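Local coordinates for protein probable LacI-family transcriptional regulator (Corynebacterium glutamicum ATCC 13032, PDB 3BIL) that probably binds DNA at regulatory sites as a LacI-family transcription factor, with a core domain of the periplasmic binding protein type, at residues H79-A82 with A83-T86; T165-P168 with Q169-I172; E204-K207 with A208-N212. All coordinates share one frame; numbering follows the deposited sequence.

All three contacts are local: each closes a turn within one unbroken stretch of chain, and they follow in series without nesting or crossing. Contact 1 lies at the start of helix 79-94, which links strands 69-73 and 99-103 in a beta-alpha-beta unit. Contact 2 comes where strand 163-167 gives way to helix 169-181. Contact 3 occupies the later turns of helix 197-212, between strands 187-190 and 219-221. Contacts 2 and 3 touch: Ile172 on Phe206 joins their helices, and Pro168, just ahead of helix 169-181, meets Asp205. Contact 1 touches neither, coming to about 5 Å (nearest atoms) from contact 2 and lying across the chain's centre from contact 3.

Contact 1. Residues H79-A82 with A83-T86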
loop_
_atom_site.group_PDB
_atom_site.type_symbol
_atom_site.label_atom_id
_atom_site.label_comp_id
_atom_site.label_asym_id
_atom_site.label_seq_id
_atom_site.Cartn_x
_atom_site.Cartn_y
_atom_site.Cartn_z
ATOM N N HIS A 79 -2.402 -2.114 -2.718
ATOM C CA HIS A 79 -2.559 -0.696 -2.702
ATOM C C HIS A 79 -3.927 -0.360 -3.246
ATOM O O HIS A 79 -4.516 0.648 -2.859
ATOM C CB HIS A 79 -1.464 -0.030 -3.515
ATOM C CG HIS A 79 -1.750 1.398 -3.860
ATOM N ND1 HIS A 79 -2.338 1.774 -5.052
ATOM C CD2 HIS A 79 -1.527 2.543 -3.171
ATOM C CE1 HIS A 79 -2.455 3.090 -5.086
ATOM N NE2 HIS A 79 -1.978 3.580 -3.953
ATOM N N TYR A 80 -4.455 -1.210 -4.117
ATOM C CA TYR A 80 -5.778 -0.971 -4.671
ATOM C C TYR A 80 -6.885 -1.074 -3.625
ATOM O O TYR A 80 -7.764 -0.224 -3.548
ATOM C CB TYR A 80 -6.046 -1.946 -5.789
ATOM C CG TYR A 80 -7.466 -1.934 -6.292
ATOM C CD1 TYR A 80 -7.875 -1.044 -7.291
ATOM C CD2 TYR A 80 -8.397 -2.836 -5.782
ATOM C CE1 TYR A 80 -9.153 -1.055 -7.764
ATOM C CE2 TYR A 80 -9.687 -2.843 -6.239
ATOM C CZ TYR A 80 -10.056 -1.956 -7.235
ATOM O OH TYR A 80 -11.343 -2.011 -7.687
ATOM N N PHE A 81 -6.845 -2.132 -2.834
ATOM C CA PHE A 81 -7.802 -2.311 -1.800
ATOM C C PHE A 81 -7.609 -1.324 -0.627
ATOM O O PHE A 81 -8.565 -1.050 0.110
ATOM C CB PHE A 81 -7.743 -3.756 -1.320
ATOM C CG PHE A 81 -8.331 -4.738 -2.285
ATOM C CD1 PHE A 81 -9.643 -4.596 -2.738
ATOM C CD2 PHE A 81 -7.586 -5.819 -2.728
ATOM C CE1 PHE A 81 -10.201 -5.528 -3.640
ATOM C CE2 PHE A 81 -8.131 -6.764 -3.611
ATOM C CZ PHE A 81 -9.437 -6.623 -4.087
ATOM N N ALA A 82 -6.386 -0.807 -0.437
ATOM C CA ALA A 82 -6.170 0.228 0.585
ATOM C C ALA A 82 -6.686 1.580 0.052
ATOM O O ALA A 82 -7.254 2.395 0.796
ATOM C CB ALA A 82 -4.706 0.302 0.989
ATOM N N ALA A 83 -6.516 1.806 -1.250
ATOM C CA ALA A 83 -7.127 2.973 -1.901
ATOM C C ALA A 83 -8.646 2.920 -1.794
ATOM O O ALA A 83 -9.263 3.882 -1.414
ATOM C CB ALA A 83 -6.674 3.096 -3.365
ATOM N N MET A 84 -9.240 1.777 -2.107
ATOM C CA MET A 84 -10.675 1.637 -2.046
ATOM C C MET A 84 -11.234 1.966 -0.646
ATOM O O MET A 84 -12.265 2.635 -0.543
ATOM C CB MET A 84 -11.097 0.243 -2.476
ATOM C CG MET A 84 -12.626 0.108 -2.701
ATOM S SD MET A 84 -12.933 -1.629 -2.877
ATOM C CE MET A 84 -12.509 -1.799 -4.614
ATOM N N VAL A 85 -10.582 1.499 0.419
ATOM C CA VAL A 85 -11.110 1.739 1.765
ATOM C C VAL A 85 -10.865 3.173 2.222
ATOM O O VAL A 85 -11.705 3.747 2.889
ATOM C CB VAL A 85 -10.658 0.697 2.832
ATOM C CG1 VAL A 85 -10.975 -0.719 2.364
ATOM C CG2 VAL A 85 -9.176 0.849 3.187
ATOM N N THR A 86 -9.740 3.763 1.845
ATOM C CA THR A 86 -9.530 5.161 2.123
ATOM C C THR A 86 -10.695 5.945 1.498
ATOM O O THR A 86 -11.307 6.764 2.166
ATOM C CB THR A 86 -8.197 5.648 1.540
ATOM O OG1 THR A 86 -7.142 4.824 2.026
ATOM C CG2 THR A 86 -7.906 7.089 1.916
#
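Met84 reaches back one helical turn to Tyr80, and its side chain can be followed outward as an example of i to i+4 packing. Met84 CB lies 3.5 Å from Tyr80 O. CG then leaves anti to the backbone N (chi1 -169°), and the chain runs on extended through chi2 before turning at chi3, about the CG-SD bond. That last turn carries Met84 CE to the hydroxyl end of Tyr80, 3.3 Å from Tyr80 OH. The methyl approaches the ring obliquely, with Tyr80 CE2 also close to it. Met84 CE is more loosely near Phe81, 4.4 Å from Phe81 CD1. Val296 of helix 296-308 packs on both Tyr80 and Met84, and Tyr80 OH makes a weak hydrogen bond to Asp152 OD2.

On another side of the helix, Ala82 O is gripped twice by Thr86. Thr86 N donates to Ala82 O at 3.0 Å and Thr86 OG1 to the same Ala82 O at 2.7 Å, from opposite faces of the carbonyl plane. With OG1 beside its own backbone N (chi1 -55°), the hydroxyl is turned back toward that oxygen. Thr86 also packs against Ile77 of the second subunit. The chemistry is thus divided: a thioether methyl meets the phenol end of a tyrosine, ring carbon and hydroxyl oxygen alike, while close to the subunit interface a hydroxyl spends its proton on the helix backbone.

Contact 2. Residues T165-P168 with Q169-I172; sequences TSNP and QPGI
The junction at which strand 163-167 passes into helix 169-181 is closed by an Asx turn, in which Asn167 accepts from the backbone of Gln169. Asn167 CG stands anti to the backbone N (chi1 172°), which swings the amide forward to the start of the helix. Asn167 OD1 accepts from Gln169 N at 2.9 Å in a nearly straight bond, although the donor sits above the plane of the side-chain carbonyl rather than on a lone pair. Pro170 crosses the Asn167 side chain at about a right angle, Pro170 CD 3.5 Å from Asn167 OD1. Pro170 has no N-H to give, and Pro170 CD lies 3.4 Å from Asn167 O.

The first full helical turn follows, as Ile172 N donates to Pro168 O at 3.1 Å. In Ile172, CG1 beside its own backbone N (chi1 -63°) and an extended chi2 bring Ile172 CD1 to 3.6 Å from Pro168 CB. Helix 197-212 packs on this pair, Arg202 touching both residues. On the strand side, Asn167 hydrogen-bonds through its backbone to Ile323, and Ser166 OG bonds to Gln294 OE1. An Asx turn whose side chain makes a capping bond is a standard way to begin a helix, here where the chain enters helix 169-181 at a crossover between the two subdomains of a LacI-type core.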
loop_
_atom_site.group_PDB
_atom_site.type_symbol
_atom_site.label_atom_id
_atom_site.label_comp_id
_atom_site.label_asym_id
_atom_site.label_seq_id
_atom_site.Cartn_x
_atom_site.Cartn_y
_atom_site.Cartn_z
ATOM N N THR A 165 -19.048 -3.111 -9.516
ATOM C CA THR A 165 -17.811 -3.704 -9.990
ATOM C C THR A 165 -17.282 -2.896 -11.155
ATOM O O THR A 165 -18.019 -2.089 -11.716
ATOM C CB THR A 165 -18.001 -5.165 -10.465
ATOM O OG1 THR A 165 -19.025 -5.230 -11.465
ATOM C CG2 THR A 165 -18.342 -6.082 -9.296
ATOM N N SER A 166 -16.008 -3.084 -11.507
ATOM C CA SER A 166 -15.451 -2.417 -12.672
ATOM C C SER A 166 -15.631 -3.287 -13.902
ATOM O O SER A 166 -15.515 -4.503 -13.810
ATOM C CB SER A 166 -13.976 -2.088 -12.468
ATOM O OG SER A 166 -13.172 -3.242 -12.659
ATOM N N ASN A 167 -15.962 -2.676 -15.036
ATOM C CA ASN A 167 -16.032 -3.418 -16.299
ATOM C C ASN A 167 -14.691 -3.414 -16.992
ATOM O O ASN A 167 -14.232 -2.361 -17.454
ATOM C CB ASN A 167 -17.113 -2.892 -17.248
ATOM C CG ASN A 167 -17.047 -3.548 -18.637
ATOM O OD1 ASN A 167 -16.327 -4.531 -18.866
ATOM N ND2 ASN A 167 -17.790 -2.990 -19.566
ATOM N N PRO A 168 -14.055 -4.593 -17.083
ATOM C CA PRO A 168 -12.658 -4.624 -17.554
ATOM C C PRO A 168 -12.486 -4.613 -19.048
ATOM O O PRO A 168 -11.361 -4.403 -19.545
ATOM C CB PRO A 168 -12.108 -5.926 -16.952
ATOM C CG PRO A 168 -13.333 -6.731 -16.471
ATOM C CD PRO A 168 -14.572 -5.928 -16.718
ATOM N N GLN A 169 -13.575 -4.807 -19.789
ATOM C CA GLN A 169 -13.466 -5.000 -21.248
ATOM C C GLN A 169 -12.900 -3.768 -22.026
ATOM O O GLN A 169 -12.032 -3.928 -22.915
ATOM C CB GLN A 169 -14.803 -5.487 -21.796
ATOM C CG GLN A 169 -14.839 -5.935 -23.263
ATOM C CD GLN A 169 -14.743 -4.792 -24.263
ATOM O OE1 GLN A 169 -15.339 -3.715 -24.089
ATOM N NE2 GLN A 169 -13.977 -5.021 -25.332
ATOM N N PRO A 170 -13.403 -2.546 -21.729
ATOM C CA PRO A 170 -12.893 -1.357 -22.425
ATOM C C PRO A 170 -11.407 -1.087 -22.291
ATOM O O PRO A 170 -10.756 -0.815 -23.290
ATOM C CB PRO A 170 -13.728 -0.223 -21.832
ATOM C CG PRO A 170 -15.008 -0.907 -21.370
ATOM C CD PRO A 170 -14.531 -2.211 -20.826
ATOM N N GLY A 171 -10.847 -1.187 -21.085
ATOM C CA GLY A 171 -9.379 -1.068 -20.878
ATOM C C GLY A 171 -8.562 -2.193 -21.513
ATOM O O GLY A 171 -7.534 -1.942 -22.210
ATOM N N ILE A 172 -9.022 -3.435 -21.320
ATOM C CA ILE A 172 -8.327 -4.597 -21.899
ATOM C C ILE A 172 -8.313 -4.534 -23.438
ATOM O O ILE A 172 -7.217 -4.649 -24.103
ATOM C CB ILE A 172 -8.853 -5.900 -21.348
ATOM C CG1 ILE A 172 -8.586 -5.962 -19.837
ATOM C CG2 ILE A 172 -8.162 -7.066 -22.014
ATOM C CD1 ILE A 172 -9.384 -7.027 -19.057
#

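Contact 3. Residues E204-K207 with A208-N212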
loop_
_atom_site.group_PDB
_atom_site.type_symbol
_atom_site.label_atom_id
_atom_site.label_comp_id
_atom_site.label_asym_id
_atom_site.label_seq_id
_atom_site.Cartn_x
_atom_site.Cartn_y
_atom_site.Cartn_z
ATOM N N GLU A 204 -11.222 -13.945 -19.901
ATOM C CA GLU A 204 -12.184 -13.956 -21.041
ATOM C C GLU A 204 -11.908 -12.746 -21.973
ATOM O O GLU A 204 -11.641 -12.944 -23.176
ATOM C CB GLU A 204 -13.672 -13.933 -20.625
ATOM C CG GLU A 204 -14.175 -15.006 -19.637
ATOM C CD GLU A 204 -15.640 -14.750 -19.130
ATOM O OE1 GLU A 204 -16.042 -15.376 -18.109
ATOM O OE2 GLU A 204 -16.388 -13.930 -19.740
ATOM N N ASP A 205 -11.920 -11.522 -21.401
ATOM C CA ASP A 205 -11.776 -10.262 -22.163
ATOM C C ASP A 205 -10.465 -10.108 -22.905
ATOM O O ASP A 205 -10.393 -9.595 -24.016
ATOM C CB ASP A 205 -11.979 -9.069 -21.246
ATOM C CG ASP A 205 -13.358 -9.057 -20.616
ATOM O OD1 ASP A 205 -13.549 -8.398 -19.574
ATOM O OD2 ASP A 205 -14.267 -9.710 -21.158
ATOM N N PHE A 206 -9.394 -10.524 -22.290
ATOM C CA PHE A 206 -8.156 -10.497 -23.003
ATOM C C PHE A 206 -8.220 -11.504 -24.172
ATOM O O PHE A 206 -7.646 -11.240 -25.254
ATOM C CB PHE A 206 -6.985 -10.784 -22.028
ATOM C CG PHE A 206 -5.727 -11.224 -22.712
ATOM C CD1 PHE A 206 -4.826 -10.295 -23.184
ATOM C CD2 PHE A 206 -5.481 -12.593 -22.929
ATOM C CE1 PHE A 206 -3.651 -10.693 -23.826
ATOM C CE2 PHE A 206 -4.344 -13.014 -23.603
ATOM C CZ PHE A 206 -3.415 -12.051 -24.056
ATOM N N LYS A 207 -8.885 -12.649 -23.973
ATOM C CA LYS A 207 -8.958 -13.670 -25.057
ATOM C C LYS A 207 -9.765 -13.150 -26.267
ATOM O O LYS A 207 -9.257 -13.134 -27.410
ATOM C CB LYS A 207 -9.475 -15.041 -24.557
ATOM C CG LYS A 207 -8.405 -16.007 -23.940
ATOM C CD LYS A 207 -9.101 -16.955 -22.965
ATOM C CE LYS A 207 -8.568 -18.416 -23.006
ATOM N NZ LYS A 207 -9.158 -19.292 -21.865
ATOM N N ALA A 208 -10.982 -12.669 -25.998
ATOM C CA ALA A 208 -11.817 -12.002 -27.022
ATOM C C ALA A 208 -11.164 -10.801 -27.724
ATOM O O ALA A 208 -11.201 -10.714 -28.952
ATOM C CB ALA A 208 -13.162 -11.618 -26.433
ATOM N N ALA A 209 -10.561 -9.883 -26.961
ATOM C CA ALA A 209 -9.802 -8.769 -27.559
ATOM C C ALA A 209 -8.744 -9.223 -28.544
ATOM O O ALA A 209 -8.539 -8.579 -29.554
ATOM C CB ALA A 209 -9.133 -7.909 -26.494
ATOM N N CYS A 210 -8.025 -10.291 -28.219
ATOM C CA CYS A 210 -7.016 -10.817 -29.126
ATOM C C CYS A 210 -7.643 -11.300 -30.440
ATOM O O CYS A 210 -7.114 -11.046 -31.535
ATOM C CB CYS A 210 -6.265 -11.946 -28.445
ATOM S SG CYS A 210 -5.069 -11.373 -27.206
ATOM N N ALA A 211 -8.774 -11.990 -30.326
ATOM C CA ALA A 211 -9.525 -12.432 -31.491
ATOM C C ALA A 211 -10.027 -11.177 -32.178
ATOM O O ALA A 211 -9.789 -10.983 -33.368
ATOM C CB ALA A 211 -10.698 -13.347 -31.078
ATOM N N ASN A 212 -10.705 -10.300 -31.439
ATOM C CA ASN A 212 -11.295 -9.161 -32.104
ATOM C C ASN A 212 -10.276 -8.285 -32.802
ATOM O O ASN A 212 -10.601 -7.639 -33.801
ATOM C CB ASN A 212 -12.180 -8.315 -31.211
ATOM C CG ASN A 212 -12.733 -7.105 -31.970
ATOM O OD1 ASN A 212 -13.829 -7.177 -32.534
ATOM N ND2 ASN A 212 -11.943 -6.017 -32.060
#
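From Glu204 to Ala211 the backbone is regular alpha-helix, with Ala208 N bonded to Glu204 O at 2.9 Å and Ala211 N to Lys207 O at 3.2 Å. On this frame Phe206 and Cys210, one turn apart, form a sulfur-aromatic contact. The thiol lies over one face of the phenyl ring: Cys210 SG is 3.9 Å from the centroid of the Phe206 ring and only 22° off the normal. It is displaced toward the rim, and Phe206 CZ, at 3.6 Å from Cys210 SG, is the nearest ring carbon. Two torsions produce the overlap: Phe206 extends its ring anti to its backbone N (chi1 161°), while Cys210 turns SG back beside its own N (chi1 -76°). Cys210 SG thereby also comes within 3.2 Å of Phe206 O.

Around the pair, Phe206 stacks with Tyr189 and packs on Ile172 and Val176 of helix 169-181, and Gln218 touches both Phe206 and Cys210. The small Ala209 also meets Val176 there. Buried as it is, the thiol is set against the polarisable pi face of Phe206, a setting in which dispersion is probably the main term.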